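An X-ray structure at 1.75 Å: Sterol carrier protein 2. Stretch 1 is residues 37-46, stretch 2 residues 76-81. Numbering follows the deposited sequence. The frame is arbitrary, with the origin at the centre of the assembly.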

# COMPACT_ATOMS: atom_id res chain seq x y z
N VAL A 37 0.47 -5.18 7.67
CA VAL A 37 1.27 -4.96 8.87
C VAL A 37 1.29 -6.28 9.63
O VAL A 37 0.24 -6.85 9.91
CB VAL A 37 0.63 -3.87 9.79
CG1 VAL A 37 1.45 -3.72 11.08
CG2 VAL A 37 0.55 -2.54 9.07
N ARG A 38 2.49 -6.77 9.96
CA ARG A 38 2.65 -8.02 10.69
C ARG A 38 2.09 -7.85 12.11
O ARG A 38 2.00 -6.72 12.61
CB ARG A 38 4.13 -8.39 10.78
CG ARG A 38 4.80 -8.60 9.43
CD ARG A 38 6.24 -9.09 9.60
NE ARG A 38 6.82 -9.43 8.30
CZ ARG A 38 7.84 -8.79 7.74
NH1 ARG A 38 8.42 -7.76 8.36
NH2 ARG A 38 8.27 -9.18 6.55
N PRO A 39 1.70 -8.96 12.76
CA PRO A 39 1.16 -8.88 14.13
C PRO A 39 2.09 -8.06 15.03
O PRO A 39 3.31 -8.27 15.04
CB PRO A 39 1.09 -10.34 14.55
CG PRO A 39 0.70 -11.01 13.25
CD PRO A 39 1.65 -10.35 12.27
N ASP A 40 1.48 -7.15 15.79
CA ASP A 40 2.21 -6.25 16.67
C ASP A 40 1.29 -5.91 17.85
O ASP A 40 0.63 -4.86 17.85
CB ASP A 40 2.57 -4.97 15.90
CG ASP A 40 3.54 -4.08 16.64
OD1 ASP A 40 3.74 -4.27 17.86
OD2 ASP A 40 4.11 -3.16 16.00
N PRO A 41 1.21 -6.79 18.85
CA PRO A 41 0.36 -6.56 20.03
C PRO A 41 0.63 -5.21 20.72
O PRO A 41 -0.31 -4.52 21.13
CB PRO A 41 0.71 -7.74 20.93
CG PRO A 41 1.03 -8.83 19.96
CD PRO A 41 1.85 -8.11 18.91
N LYS A 42 1.90 -4.85 20.84
CA LYS A 42 2.31 -3.59 21.49
C LYS A 42 1.73 -2.36 20.79
O LYS A 42 1.55 -1.30 21.40
CB LYS A 42 3.83 -3.46 21.50
CG LYS A 42 4.58 -4.60 22.13
CD LYS A 42 4.29 -4.68 23.61
CE LYS A 42 5.49 -5.23 24.35
NZ LYS A 42 5.23 -5.27 25.81
N ALA A 43 1.45 -2.50 19.50
CA ALA A 43 0.91 -1.41 18.71
C ALA A 43 -0.61 -1.48 18.56
O ALA A 43 -1.20 -0.66 17.86
CB ALA A 43 1.56 -1.40 17.32
N GLY A 44 -1.23 -2.45 19.21
CA GLY A 44 -2.68 -2.57 19.13
C GLY A 44 -3.18 -3.36 17.94
O GLY A 44 -4.37 -3.31 17.59
N PHE A 45 -2.28 -4.10 17.30
CA PHE A 45 -2.65 -4.91 16.13
C PHE A 45 -2.19 -6.35 16.42
O PHE A 45 -1.32 -6.87 15.73
CB PHE A 45 -1.93 -4.37 14.89
CG PHE A 45 -2.35 -2.98 14.51
CD1 PHE A 45 -1.39 -1.99 14.29
CD2 PHE A 45 -3.69 -2.66 14.33
CE1 PHE A 45 -1.78 -0.70 13.90
CE2 PHE A 45 -4.09 -1.39 13.94
CZ PHE A 45 -3.13 -0.40 13.72
N PRO A 46 -2.80 -7.00 17.43
CA PRO A 46 -2.42 -8.37 17.78
C PRO A 46 -2.51 -9.43 16.69
O PRO A 46 -1.78 -10.43 16.74
CB PRO A 46 -3.32 -8.69 18.98
CG PRO A 46 -4.54 -7.87 18.70
CD PRO A 46 -3.96 -6.56 18.21
N ILE A 76 2.04 -6.90 0.02
CA ILE A 76 3.33 -6.40 0.50
C ILE A 76 3.20 -6.29 2.01
O ILE A 76 2.39 -5.51 2.53
CB ILE A 76 3.68 -5.02 -0.06
CG1 ILE A 76 3.71 -5.07 -1.59
CG2 ILE A 76 5.04 -4.59 0.48
CD1 ILE A 76 4.01 -3.72 -2.24
N GLU A 77 4.01 -7.07 2.71
CA GLU A 77 3.97 -7.13 4.17
C GLU A 77 5.21 -6.52 4.82
O GLU A 77 6.31 -6.56 4.25
CB GLU A 77 3.84 -8.61 4.57
CG GLU A 77 4.05 -8.92 6.03
CD GLU A 77 4.16 -10.43 6.25
OE1 GLU A 77 3.15 -11.13 6.05
OE2 GLU A 77 5.27 -10.90 6.60
N ALA A 78 5.04 -5.98 6.02
CA ALA A 78 6.15 -5.36 6.73
C ALA A 78 5.80 -5.10 8.19
O ALA A 78 4.62 -5.17 8.58
CB ALA A 78 6.53 -4.05 6.05
N ASP A 79 6.82 -4.82 8.99
CA ASP A 79 6.63 -4.49 10.39
C ASP A 79 6.01 -3.09 10.39
O ASP A 79 6.30 -2.28 9.50
CB ASP A 79 7.97 -4.41 11.12
CG ASP A 79 8.47 -5.76 11.59
OD1 ASP A 79 8.05 -6.79 11.01
OD2 ASP A 79 9.30 -5.79 12.53
N LEU A 80 5.19 -2.79 11.39
CA LEU A 80 4.56 -1.48 11.48
C LEU A 80 5.58 -0.35 11.35
O LEU A 80 5.37 0.61 10.61
CB LEU A 80 3.81 -1.32 12.80
CG LEU A 80 3.19 0.06 13.02
CD1 LEU A 80 2.23 0.36 11.88
CD2 LEU A 80 2.49 0.11 14.37
N ALA A 81 6.69 -0.47 12.07
CA ALA A 81 7.73 0.55 12.06
C ALA A 81 8.21 0.86 10.65
O ALA A 81 8.46 2.03 10.31
CB ALA A 81 8.90 0.13 12.93
O HOH W 1 4.33 -5.11 12.77

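Ile76 opens stretch 2 as part of a strand, but its side chain is out of reach of stretch 1, so the contact effectively begins at Glu77. The CA-to-CB bond of Glu77 points sideways, yet a t, t conformation (chi1 169°, chi2 -169°) carries the carboxylate toward Arg38. There Arg38 NE donates to Glu77 OE2 at 2.7 Å with an N-H...O angle of 152°, a hydrogen bond within a salt bridge. The position of OE2 deserves some caution, because it lies too close to an atom elsewhere in the model.

Ala78 supplies the backbone link. It pairs with Val37 in a parallel bridge, the two CA atoms 5.3 Å apart and both side chains on the same face of the sheet. Ala78 O accepts a hydrogen bond from Arg38 N (3.0 Å, 161°) and also receives a CA-H...O contact from Val37 CA (3.4 Å, 148° at the hydrogen), so one carbonyl engages two successive residues. Both bridge residues are buried, as suits their small apolar side chains. Ala78 CA and Glu77 O lie over one face of the Arg38 guanidinium, which therefore packs against the strand backbone as well as pairing with Glu77 and Asp79.

Asp79 directs its CA-to-CB bond away from stretch 1, but the end of its side chain comes nearer: Arg38 NH1 donates to Asp79 OD1 at 2.8 Å and 161°, the second salt bridge. OD1 sits at the guanidinium edge, near its plane, as a good N-H...O bond requires. Arg38 suits this place through its length: extended at chi2 and chi3 (-175° and 174°), it spans from its own backbone bond to two carboxylates. Asp79 occupies the N-cap position, but its side chain makes no capping bond.

At Leu80 the helix begins and the contact turns largely apolar. Water 1 accepts from Leu80 N (2.8 Å) and donates to Arg38 O (2.8 Å), joining the two backbones beyond the direct bridge. Leu80 CB lies 3.8 Å from Val37 CG1 and 3.7 Å from Asp40 OD2, while Leu80 CD2 reaches Ala43 CB at 3.4 Å and the edge of the Phe45 ring, at CE1, at 4.4 Å. Leu80 thus lies against Asp40, Ala43 and Phe45 of a turn closed by Asp40 N to Phe45 O (2.8 Å) and Phe45 N to Asp40 O (3.1 Å).

Ala81, whose side chain points sideways, makes no contact. Together the stretches bury 446 Å², with Arg38 and Leu80 the largest contributors at 111 and 97 Å².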